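Long-range contacts in CHAD domain (Ricinus communis, PDB 6QV5), which probably binds inorganic polyphosphate, as an all-helical CHAD domain, and carries a zinc ion in the crystal: residues Leu18-Ala22 and Glu216-Leu221; Ala24-Phe30 and Leu167-Ala171; Val64-Arg68 and Ile88-Gly92; Ala78-Leu84 and Thr155-Trp159. All blocks are in the same frame, centred on the assembly; numbering follows the deposited sequence.

Contact 1 (Leu18-Ala22 and Glu216-Leu221)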
loop_
_atom_site.group_PDB
_atom_site.type_symbol
_atom_site.label_atom_id
_atom_site.label_comp_id
_atom_site.label_asym_id
_atom_site.label_seq_id
_atom_site.Cartn_x
_atom_site.Cartn_y
_atom_site.Cartn_z
ATOM N N LEU A 18 -12.070 -12.504 2.631
ATOM C CA LEU A 18 -13.234 -12.484 1.750
ATOM C C LEU A 18 -13.310 -13.752 0.900
ATOM O O LEU A 18 -12.544 -13.916 -0.054
ATOM C CB LEU A 18 -13.240 -11.205 0.885
ATOM C CG LEU A 18 -14.534 -10.873 0.132
ATOM C CD1 LEU A 18 -15.601 -10.315 1.068
ATOM C CD2 LEU A 18 -14.267 -9.874 -0.965
ATOM N N ALA A 19 -14.227 -14.659 1.273
ATOM C CA ALA A 19 -14.441 -15.923 0.574
ATOM C C ALA A 19 -15.733 -15.866 -0.249
ATOM O O ALA A 19 -16.821 -16.158 0.258
ATOM C CB ALA A 19 -14.469 -17.081 1.565
ATOM N N LEU A 20 -15.603 -15.443 -1.517
ATOM C CA LEU A 20 -16.721 -15.328 -2.453
ATOM C C LEU A 20 -17.076 -16.695 -3.026
ATOM O O LEU A 20 -16.191 -17.541 -3.191
ATOM C CB LEU A 20 -16.373 -14.369 -3.610
ATOM C CG LEU A 20 -16.243 -12.877 -3.292
ATOM C CD1 LEU A 20 -15.427 -12.177 -4.355
ATOM C CD2 LEU A 20 -17.609 -12.209 -3.174
ATOM N N ASP A 21 -18.366 -16.901 -3.353
ATOM C CA ASP A 21 -18.851 -18.140 -3.963
ATOM C C ASP A 21 -18.357 -18.215 -5.410
ATOM O O ASP A 21 -18.147 -17.174 -6.039
ATOM C CB ASP A 21 -20.390 -18.204 -3.922
ATOM C CG ASP A 21 -20.983 -18.368 -2.535
ATOM O OD1 ASP A 21 -20.698 -19.399 -1.882
ATOM O OD2 ASP A 21 -21.754 -17.481 -2.112
ATOM N N ALA A 22 -18.149 -19.439 -5.928
ATOM C CA ALA A 22 -17.678 -19.666 -7.298
ATOM C C ALA A 22 -18.705 -19.200 -8.340
ATOM O O ALA A 22 -18.317 -18.697 -9.396
ATOM C CB ALA A 22 -17.355 -21.139 -7.503
ATOM N N GLU A 216 -6.470 -11.502 -3.526
ATOM C CA GLU A 216 -7.057 -11.558 -2.185
ATOM C C GLU A 216 -8.548 -11.216 -2.253
ATOM O O GLU A 216 -9.330 -11.749 -1.463
ATOM C CB GLU A 216 -6.336 -10.603 -1.227
ATOM C CG GLU A 216 -5.011 -11.128 -0.700
ATOM C CD GLU A 216 -4.184 -10.150 0.118
ATOM O OE1 GLU A 216 -4.341 -8.920 -0.062
ATOM O OE2 GLU A 216 -3.362 -10.623 0.935
ATOM N N PHE A 217 -8.936 -10.325 -3.199
ATOM C CA PHE A 217 -10.323 -9.904 -3.426
ATOM C C PHE A 217 -11.156 -11.055 -3.988
ATOM O O PHE A 217 -12.256 -11.307 -3.494
ATOM C CB PHE A 217 -10.393 -8.691 -4.378
ATOM C CG PHE A 217 -9.780 -7.392 -3.902
ATOM C CD1 PHE A 217 -9.841 -7.022 -2.562
ATOM C CD2 PHE A 217 -9.211 -6.503 -4.805
ATOM C CE1 PHE A 217 -9.294 -5.812 -2.129
ATOM C CE2 PHE A 217 -8.661 -5.294 -4.370
ATOM C CZ PHE A 217 -8.709 -4.955 -3.036
ATOM N N PHE A 218 -10.628 -11.748 -5.015
ATOM C CA PHE A 218 -11.276 -12.882 -5.677
ATOM C C PHE A 218 -10.661 -14.208 -5.182
ATOM O O PHE A 218 -10.397 -15.109 -5.980
ATOM C CB PHE A 218 -11.161 -12.741 -7.210
ATOM C CG PHE A 218 -11.745 -11.475 -7.798
ATOM C CD1 PHE A 218 -13.103 -11.385 -8.086
ATOM C CD2 PHE A 218 -10.933 -10.389 -8.101
ATOM C CE1 PHE A 218 -13.639 -10.224 -8.652
ATOM C CE2 PHE A 218 -11.469 -9.225 -8.658
ATOM C CZ PHE A 218 -12.819 -9.150 -8.931
ATOM N N HIS A 219 -10.457 -14.320 -3.854
ATOM C CA HIS A 219 -9.845 -15.463 -3.165
ATOM C C HIS A 219 -10.579 -16.804 -3.369
ATOM O O HIS A 219 -9.937 -17.791 -3.734
ATOM C CB HIS A 219 -9.666 -15.149 -1.664
ATOM C CG HIS A 219 -9.195 -16.309 -0.841
ATOM N ND1 HIS A 219 -10.025 -16.919 0.082
ATOM C CD2 HIS A 219 -8.000 -16.945 -0.843
ATOM C CE1 HIS A 219 -9.310 -17.896 0.615
ATOM N NE2 HIS A 219 -8.086 -17.952 0.089
ATOM N N GLY A 220 -11.893 -16.823 -3.138
ATOM C CA GLY A 220 -12.717 -18.025 -3.265
ATOM C C GLY A 220 -13.049 -18.474 -4.678
ATOM O O GLY A 220 -13.794 -19.442 -4.854
ATOM N N LEU A 221 -12.493 -17.786 -5.692
ATOM C CA LEU A 221 -12.712 -18.054 -7.116
ATOM C C LEU A 221 -11.584 -18.872 -7.761
ATOM O O LEU A 221 -11.797 -19.478 -8.813
ATOM C CB LEU A 221 -12.864 -16.713 -7.859
ATOM C CG LEU A 221 -14.282 -16.195 -8.120
ATOM C CD1 LEU A 221 -14.968 -15.746 -6.837
ATOM C CD2 LEU A 221 -14.247 -15.024 -9.068
HETATM O O HOH W 1 -9.327 -12.517 1.162
HETATM O O HOH W 2 -13.037 -14.204 -2.730
#
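Two waters carry the polar link between the extended run L18-A22 and the C-terminal end of helix 198-217. Water 2 reads both backbones: it donates to L18 O (2.7 Å) and F217 O (3.1 Å) and accepts from L20 N (3.1 Å) and G220 N (2.9 Å). Water 1 accepts from L18 N (3.1 Å) and donates to E216 O (2.7 Å). F218 is where the chain leaves helical geometry, so carbonyls of the last turn are open to solvent-mediated partners. This is how a segment preceding the first helix of the CHAD fold reaches the C-terminal half of the chain. Backbone packing is tight at G220, whose CA makes a CA-H...O contact with L20 O at 3.5 Å; a CB there would collide with that same oxygen. L20 CB meets L221 CD1 at 3.8 Å, an apolar contact. Methyls L20 CD1 and L18 CD2 make van der Waals contact with F217 O (3.4 and 3.5 Å). F217 turns inward against helices 26-42 and 54-73.

Contact 2 (Ala24-Phe30 and Leu167-Ala171)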
loop_
_atom_site.group_PDB
_atom_site.type_symbol
_atom_site.label_atom_id
_atom_site.label_comp_id
_atom_site.label_asym_id
_atom_site.label_seq_id
_atom_site.Cartn_x
_atom_site.Cartn_y
_atom_site.Cartn_z
ATOM N N ALA A 24 -20.928 -16.740 -7.818
ATOM C CA ALA A 24 -21.305 -15.362 -7.482
ATOM C C ALA A 24 -21.193 -14.412 -8.674
ATOM O O ALA A 24 -20.283 -14.552 -9.496
ATOM C CB ALA A 24 -20.466 -14.849 -6.323
ATOM N N ALA A 25 -22.130 -13.449 -8.762
ATOM C CA ALA A 25 -22.192 -12.446 -9.827
ATOM C C ALA A 25 -21.314 -11.230 -9.509
ATOM O O ALA A 25 -20.912 -11.048 -8.356
ATOM C CB ALA A 25 -23.635 -12.007 -10.039
ATOM N N LEU A 26 -21.025 -10.396 -10.535
ATOM C CA LEU A 26 -20.235 -9.167 -10.398
ATOM C C LEU A 26 -20.974 -8.148 -9.516
ATOM O O LEU A 26 -20.331 -7.398 -8.781
ATOM C CB LEU A 26 -19.894 -8.575 -11.785
ATOM C CG LEU A 26 -19.000 -7.317 -11.843
ATOM C CD1 LEU A 26 -17.617 -7.567 -11.253
ATOM C CD2 LEU A 26 -18.867 -6.812 -13.263
ATOM N N SER A 27 -22.324 -8.176 -9.550
ATOM C CA SER A 27 -23.203 -7.324 -8.746
ATOM C C SER A 27 -23.126 -7.675 -7.247
ATOM O O SER A 27 -23.579 -6.890 -6.412
ATOM C CB SER A 27 -24.644 -7.429 -9.244
ATOM O OG SER A 27 -25.197 -8.712 -9.002
ATOM N N GLU A 28 -22.560 -8.855 -6.921
ATOM C CA GLU A 28 -22.390 -9.367 -5.558
ATOM C C GLU A 28 -20.945 -9.196 -5.083
ATOM O O GLU A 28 -20.727 -8.885 -3.912
ATOM C CB GLU A 28 -22.800 -10.848 -5.478
ATOM C CG GLU A 28 -24.276 -11.102 -5.753
ATOM C CD GLU A 28 -24.700 -12.554 -5.878
ATOM O OE1 GLU A 28 -23.914 -13.372 -6.408
ATOM O OE2 GLU A 28 -25.838 -12.870 -5.460
ATOM N N ALA A 29 -19.966 -9.398 -5.991
ATOM C CA ALA A 29 -18.532 -9.290 -5.710
ATOM C C ALA A 29 -18.082 -7.847 -5.471
ATOM O O ALA A 29 -17.384 -7.595 -4.490
ATOM C CB ALA A 29 -17.724 -9.917 -6.837
ATOM N N PHE A 30 -18.483 -6.911 -6.360
ATOM C CA PHE A 30 -18.165 -5.478 -6.298
ATOM C C PHE A 30 -18.494 -4.840 -4.925
ATOM O O PHE A 30 -17.578 -4.257 -4.343
ATOM C CB PHE A 30 -18.831 -4.729 -7.469
ATOM C CG PHE A 30 -18.763 -3.221 -7.485
ATOM C CD1 PHE A 30 -17.694 -2.562 -8.081
ATOM C CD2 PHE A 30 -19.819 -2.456 -7.000
ATOM C CE1 PHE A 30 -17.655 -1.167 -8.141
ATOM C CE2 PHE A 30 -19.776 -1.060 -7.052
ATOM C CZ PHE A 30 -18.698 -0.425 -7.629
ATOM N N LEU A 167 -24.139 -3.655 -12.689
ATOM C CA LEU A 167 -23.064 -4.454 -13.286
ATOM C C LEU A 167 -23.535 -5.808 -13.813
ATOM O O LEU A 167 -24.275 -6.518 -13.128
ATOM C CB LEU A 167 -21.875 -4.617 -12.321
ATOM C CG LEU A 167 -21.274 -3.336 -11.717
ATOM C CD1 LEU A 167 -20.199 -3.669 -10.732
ATOM C CD2 LEU A 167 -20.708 -2.410 -12.786
ATOM N N ASP A 168 -23.087 -6.161 -15.032
ATOM C CA ASP A 168 -23.446 -7.397 -15.731
ATOM C C ASP A 168 -22.372 -8.487 -15.652
ATOM O O ASP A 168 -21.190 -8.190 -15.467
ATOM C CB ASP A 168 -23.787 -7.096 -17.201
ATOM C CG ASP A 168 -24.985 -6.190 -17.378
ATOM O OD1 ASP A 168 -26.096 -6.715 -17.606
ATOM O OD2 ASP A 168 -24.812 -4.955 -17.291
ATOM N N GLY A 169 -22.811 -9.736 -15.814
ATOM C CA GLY A 169 -21.958 -10.919 -15.803
ATOM C C GLY A 169 -21.575 -11.424 -14.427
ATOM O O GLY A 169 -21.860 -10.778 -13.414
ATOM N N SER A 170 -20.918 -12.598 -14.396
ATOM C CA SER A 170 -20.446 -13.251 -13.174
ATOM C C SER A 170 -19.113 -12.654 -12.709
ATOM O O SER A 170 -18.470 -11.920 -13.465
ATOM C CB SER A 170 -20.300 -14.754 -13.402
ATOM O OG SER A 170 -19.320 -15.035 -14.389
ATOM N N ALA A 171 -18.702 -12.973 -11.466
ATOM C CA ALA A 171 -17.438 -12.516 -10.888
ATOM C C ALA A 171 -16.251 -13.220 -11.551
ATOM O O ALA A 171 -15.190 -12.613 -11.689
ATOM C CB ALA A 171 -17.423 -12.765 -9.388
#
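Each of the two helix starts in this contact has its first amide satisfied by the other segment. A171 N, opening helix 171-192, donates to A24 O at 3.0 Å, and L26 N, opening helix 26-42, donates to G169 O at 3.0 Å; both bonds are nearly straight (169° and 168°). They flank A25 and S170, a non-hydrogen-bonded antiparallel pair forming a single beta bridge, with the two CA atoms only 3.9 Å apart. These same residues are the N-caps of the two helices, so in an otherwise all-helical CHAD fold the N-terminal ends of helices 26-42 and 171-192 are joined by this one bridge. The E28 carboxylate accepts from the amide of the N-cap residue (A25 N to E28 OE1, 3.0 Å), and A25 O accepts from E28 N and A29 N at 3.1 and 3.0 Å. S170 OG makes a weak bond to H173 N. G169 reaches its place with positive phi, which favours glycine. Beside the bonds lies an apolar patch: L26 CD2 rests on L167 CB (3.8 Å), A29 CB on A171 CB (3.8 Å), and L167 CD1 makes a CH-pi contact 4.0 Å from the F30 ring centroid. F30 also meets F74 edge-to-face.

Contact 3 (Val64-Arg68 and Ile88-Gly92)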
loop_
_atom_site.group_PDB
_atom_site.type_symbol
_atom_site.label_atom_id
_atom_site.label_comp_id
_atom_site.label_asym_id
_atom_site.label_seq_id
_atom_site.Cartn_x
_atom_site.Cartn_y
_atom_site.Cartn_z
ATOM N N VAL A 64 -6.602 1.940 2.620
ATOM C CA VAL A 64 -6.757 3.025 1.644
ATOM C C VAL A 64 -6.145 2.586 0.303
ATOM O O VAL A 64 -6.773 2.781 -0.741
ATOM C CB VAL A 64 -6.193 4.378 2.173
ATOM C CG1 VAL A 64 -6.151 5.448 1.081
ATOM C CG2 VAL A 64 -7.005 4.877 3.366
ATOM N N ARG A 65 -4.950 1.956 0.349
ATOM C CA ARG A 65 -4.244 1.428 -0.824
ATOM C C ARG A 65 -5.050 0.323 -1.506
ATOM O O ARG A 65 -5.137 0.311 -2.736
ATOM C CB ARG A 65 -2.856 0.900 -0.440
ATOM C CG ARG A 65 -1.772 1.954 -0.486
ATOM C CD ARG A 65 -0.409 1.310 -0.624
ATOM N NE ARG A 65 0.656 2.186 -0.137
ATOM C CZ ARG A 65 1.118 2.180 1.110
ATOM N NH1 ARG A 65 0.619 1.339 2.006
ATOM N NH2 ARG A 65 2.088 3.011 1.467
ATOM N N ARG A 66 -5.649 -0.591 -0.704
ATOM C CA ARG A 66 -6.492 -1.701 -1.170
ATOM C C ARG A 66 -7.742 -1.166 -1.868
ATOM O O ARG A 66 -8.146 -1.715 -2.892
ATOM C CB ARG A 66 -6.894 -2.616 -0.001
ATOM C CG ARG A 66 -5.804 -3.584 0.426
ATOM C CD ARG A 66 -6.204 -4.422 1.626
ATOM N NE ARG A 66 -7.145 -5.483 1.265
ATOM C CZ ARG A 66 -8.431 -5.496 1.598
ATOM N NH1 ARG A 66 -9.210 -6.500 1.218
ATOM N NH2 ARG A 66 -8.950 -4.509 2.318
ATOM N N LEU A 67 -8.331 -0.081 -1.324
ATOM C CA LEU A 67 -9.511 0.584 -1.874
ATOM C C LEU A 67 -9.196 1.226 -3.232
ATOM O O LEU A 67 -9.967 1.043 -4.174
ATOM C CB LEU A 67 -10.051 1.630 -0.875
ATOM C CG LEU A 67 -11.291 2.432 -1.296
ATOM C CD1 LEU A 67 -12.571 1.624 -1.112
ATOM C CD2 LEU A 67 -11.383 3.728 -0.518
ATOM N N ARG A 68 -8.062 1.954 -3.330
ATOM C CA ARG A 68 -7.624 2.620 -4.558
ATOM C C ARG A 68 -7.344 1.620 -5.688
ATOM O O ARG A 68 -7.739 1.875 -6.828
ATOM C CB ARG A 68 -6.408 3.520 -4.300
ATOM C CG ARG A 68 -6.354 4.717 -5.241
ATOM C CD ARG A 68 -4.939 5.200 -5.485
ATOM N NE ARG A 68 -4.444 6.050 -4.401
ATOM C CZ ARG A 68 -4.561 7.375 -4.370
ATOM N NH1 ARG A 68 -5.169 8.019 -5.359
ATOM N NH2 ARG A 68 -4.069 8.065 -3.350
ATOM N N ILE A 88 -9.843 10.643 -1.890
ATOM C CA ILE A 88 -9.143 9.379 -1.613
ATOM C C ILE A 88 -7.630 9.649 -1.657
ATOM O O ILE A 88 -6.894 9.165 -0.793
ATOM C CB ILE A 88 -9.601 8.241 -2.578
ATOM C CG1 ILE A 88 -11.034 7.777 -2.233
ATOM C CG2 ILE A 88 -8.630 7.041 -2.571
ATOM C CD1 ILE A 88 -11.839 7.236 -3.405
ATOM N N SER A 89 -7.190 10.470 -2.637
ATOM C CA SER A 89 -5.799 10.892 -2.813
ATOM C C SER A 89 -5.341 11.750 -1.632
ATOM O O SER A 89 -4.200 11.615 -1.195
ATOM C CB SER A 89 -5.628 11.648 -4.127
ATOM O OG SER A 89 -5.904 10.805 -5.233
ATOM N N TRP A 90 -6.248 12.599 -1.098
ATOM C CA TRP A 90 -6.007 13.453 0.067
ATOM C C TRP A 90 -5.831 12.587 1.322
ATOM O O TRP A 90 -4.888 12.809 2.079
ATOM C CB TRP A 90 -7.146 14.482 0.236
ATOM C CG TRP A 90 -7.260 15.067 1.614
ATOM C CD1 TRP A 90 -6.471 16.033 2.164
ATOM C CD2 TRP A 90 -8.217 14.706 2.619
ATOM N NE1 TRP A 90 -6.877 16.299 3.452
ATOM C CE2 TRP A 90 -7.946 15.497 3.758
ATOM C CE3 TRP A 90 -9.274 13.781 2.673
ATOM C CZ2 TRP A 90 -8.702 15.401 4.932
ATOM C CZ3 TRP A 90 -10.017 13.682 3.837
ATOM C CH2 TRP A 90 -9.733 14.488 4.948
ATOM N N LEU A 91 -6.729 11.596 1.523
ATOM C CA LEU A 91 -6.701 10.657 2.649
ATOM C C LEU A 91 -5.434 9.785 2.618
ATOM O O LEU A 91 -4.841 9.532 3.669
ATOM C CB LEU A 91 -7.981 9.792 2.656
ATOM C CG LEU A 91 -8.136 8.721 3.749
ATOM C CD1 LEU A 91 -8.180 9.335 5.140
ATOM C CD2 LEU A 91 -9.377 7.887 3.516
ATOM N N GLY A 92 -5.033 9.365 1.415
ATOM C CA GLY A 92 -3.836 8.564 1.185
ATOM C C GLY A 92 -2.562 9.320 1.505
ATOM O O GLY A 92 -1.621 8.743 2.054
#
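R68 lays its side chain across I88: its CG is 4.2 Å from I88 CG2, and that methyl lies over one face of the guanidinium. The extended start of the arginine (chi1 and chi2 both t) carries the group over the neighbouring helix, where R68 NH1 donates to S89 OG at 2.9 Å with an angle of 165°. S89 OG is also hydrogen-bonded to Q85 O of its own helix, so the hydroxyl links the arginine to the backbone one turn earlier. The remaining contacts are apolar. V64 points at the partner helix, with V64 CG2 3.8 Å from L91 CD2 and V64 CG1 3.9 Å from G92 CA, and L67 CD2 approaches I88 CG1 at 4.4 Å. G92 matters by its lack of a side chain, since a CB would sit only 3.1 Å from R68 NH2. Helices 54-73 and 82-108 run nearly antiparallel here, the short segments 153° apart in direction and 10.5 Å between axes, as successive helices of a four-helix bundle do. L67 and I88 both continue onto L156 of helix 147-163, and L67 onto L34 of helix 26-42. An aliphatic seam is therefore edged by a single charged-to-neutral hydrogen bond, and between these two segments the arginine is held by a hydroxyl, with no acidic partner.

Contact 4 (Ala78-Leu84 and Thr155-Trp159)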
loop_
_atom_site.group_PDB
_atom_site.type_symbol
_atom_site.label_atom_id
_atom_site.label_comp_id
_atom_site.label_asym_id
_atom_site.label_seq_id
_atom_site.Cartn_x
_atom_site.Cartn_y
_atom_site.Cartn_z
ATOM N N ALA A 78 -17.347 0.316 -13.527
ATOM C CA ALA A 78 -17.886 1.326 -12.619
ATOM C C ALA A 78 -16.851 2.441 -12.349
ATOM O O ALA A 78 -16.050 2.320 -11.416
ATOM C CB ALA A 78 -18.319 0.669 -11.314
ATOM N N PRO A 79 -16.833 3.531 -13.156
ATOM C CA PRO A 79 -15.853 4.601 -12.902
ATOM C C PRO A 79 -16.240 5.480 -11.715
ATOM O O PRO A 79 -17.363 5.984 -11.649
ATOM C CB PRO A 79 -15.796 5.368 -14.226
ATOM C CG PRO A 79 -17.099 5.098 -14.891
ATOM C CD PRO A 79 -17.703 3.849 -14.309
ATOM N N CYS A 80 -15.307 5.624 -10.761
ATOM C CA CYS A 80 -15.473 6.414 -9.542
ATOM C C CYS A 80 -15.501 7.917 -9.871
ATOM O O CYS A 80 -14.638 8.369 -10.632
ATOM C CB CYS A 80 -14.370 6.080 -8.540
ATOM S SG CYS A 80 -14.657 6.717 -6.868
ATOM N N PRO A 81 -16.468 8.705 -9.324
ATOM C CA PRO A 81 -16.503 10.152 -9.624
ATOM C C PRO A 81 -15.188 10.876 -9.303
ATOM O O PRO A 81 -14.548 10.532 -8.305
ATOM C CB PRO A 81 -17.659 10.669 -8.761
ATOM C CG PRO A 81 -18.516 9.485 -8.525
ATOM C CD PRO A 81 -17.574 8.325 -8.421
ATOM N N PRO A 82 -14.752 11.849 -10.147
ATOM C CA PRO A 82 -13.467 12.534 -9.894
ATOM C C PRO A 82 -13.338 13.226 -8.538
ATOM O O PRO A 82 -12.232 13.270 -8.001
ATOM C CB PRO A 82 -13.353 13.529 -11.055
ATOM C CG PRO A 82 -14.747 13.692 -11.565
ATOM C CD PRO A 82 -15.385 12.353 -11.382
ATOM N N ALA A 83 -14.457 13.743 -7.985
ATOM C CA ALA A 83 -14.501 14.413 -6.680
ATOM C C ALA A 83 -14.112 13.460 -5.544
ATOM O O ALA A 83 -13.376 13.866 -4.641
ATOM C CB ALA A 83 -15.884 14.994 -6.432
ATOM N N LEU A 84 -14.578 12.190 -5.608
ATOM C CA LEU A 84 -14.264 11.155 -4.617
ATOM C C LEU A 84 -12.803 10.732 -4.722
ATOM O O LEU A 84 -12.146 10.568 -3.694
ATOM C CB LEU A 84 -15.187 9.930 -4.759
ATOM C CG LEU A 84 -16.629 10.076 -4.264
ATOM C CD1 LEU A 84 -17.463 8.887 -4.684
ATOM C CD2 LEU A 84 -16.691 10.215 -2.753
ATOM N N THR A 155 -20.281 9.016 1.043
ATOM C CA THR A 155 -20.513 9.170 -0.400
ATOM C C THR A 155 -19.991 7.949 -1.177
ATOM O O THR A 155 -20.644 7.532 -2.135
ATOM C CB THR A 155 -19.975 10.520 -0.915
ATOM O OG1 THR A 155 -20.402 11.562 -0.036
ATOM C CG2 THR A 155 -20.448 10.850 -2.328
ATOM N N LEU A 156 -18.847 7.360 -0.749
ATOM C CA LEU A 156 -18.275 6.160 -1.378
ATOM C C LEU A 156 -19.204 4.959 -1.209
ATOM O O LEU A 156 -19.449 4.242 -2.178
ATOM C CB LEU A 156 -16.881 5.824 -0.816
ATOM C CG LEU A 156 -15.665 6.332 -1.592
ATOM C CD1 LEU A 156 -14.400 6.110 -0.793
ATOM C CD2 LEU A 156 -15.531 5.641 -2.950
ATOM N N GLY A 157 -19.716 4.775 0.012
ATOM C CA GLY A 157 -20.644 3.707 0.370
ATOM C C GLY A 157 -21.959 3.806 -0.375
ATOM O O GLY A 157 -22.490 2.788 -0.829
ATOM N N ALA A 158 -22.475 5.045 -0.528
ATOM C CA ALA A 158 -23.715 5.350 -1.246
ATOM C C ALA A 158 -23.559 5.079 -2.746
ATOM O O ALA A 158 -24.481 4.547 -3.366
ATOM C CB ALA A 158 -24.113 6.800 -1.013
ATOM N N TRP A 159 -22.390 5.437 -3.317
ATOM C CA TRP A 159 -22.058 5.224 -4.726
ATOM C C TRP A 159 -21.890 3.726 -5.003
ATOM O O TRP A 159 -22.370 3.244 -6.028
ATOM C CB TRP A 159 -20.793 6.015 -5.111
ATOM C CG TRP A 159 -20.234 5.666 -6.458
ATOM C CD1 TRP A 159 -20.650 6.139 -7.667
ATOM C CD2 TRP A 159 -19.167 4.750 -6.729
ATOM N NE1 TRP A 159 -19.906 5.573 -8.677
ATOM C CE2 TRP A 159 -18.991 4.712 -8.129
ATOM C CE3 TRP A 159 -18.349 3.939 -5.922
ATOM C CZ2 TRP A 159 -18.028 3.900 -8.742
ATOM C CZ3 TRP A 159 -17.394 3.140 -6.529
ATOM C CH2 TRP A 159 -17.234 3.131 -7.921
#
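W159, with chi1 t and chi2 near 82°, swings its indole from helix 147-163 across the turn that leads into helix 82-108. One face of the ring takes both P81 and C80. P81 CD makes a CH-pi contact 3.8 Å from the centroid of the W159 five-membered ring, and C80 SG, placed by a t rotamer, sits 4.5 Å from that of the six-membered ring, a sulfur-aromatic contact 10° off the normal. At the edge of the indole, A78 O is 3.7 Å from W159 CZ2. L84 adopts the m, t rotamer: L84 CD2 is 3.8 Å from T155 CB, and L84 CD1 lies 4.2 Å from L156 CD2 and 4.4 Å from W159 CB. The L156 chi1 of -96° falls between wells, and its CD2 is 4.2 Å from C80 SG. P81, at the N-cap position, and L84 in the first turn pack on W159, T155 and L156, bringing the helix start against helix 147-163, alongside L34 and L38 (helix 26-42) and L67 and L71 (helix 54-73).

From the N terminus, the chain first passes L18-A22, which contact 1 closes with 216-221 in the widest loop; the other three contacts nest inside it. Contact 2 follows, closing 24-30 with 167-171 around contacts 3 and 4. Those two cross, sharing helix 82-108: contact 3 closes the short connection between helices 54-73 and 82-108, contact 4 the longer run from the start of helix 82-108 to helix 147-163. L67 and I88 touch L156, F30 and L167 rest on A78, L221 meets A171, and F217 reaches R66 O. Contacts 1 and 2 tie the N-terminal segment to the end of helix 198-217 and the start of helix 171-192; contacts 3 and 4 join helices 54-73, 82-108 and 147-163.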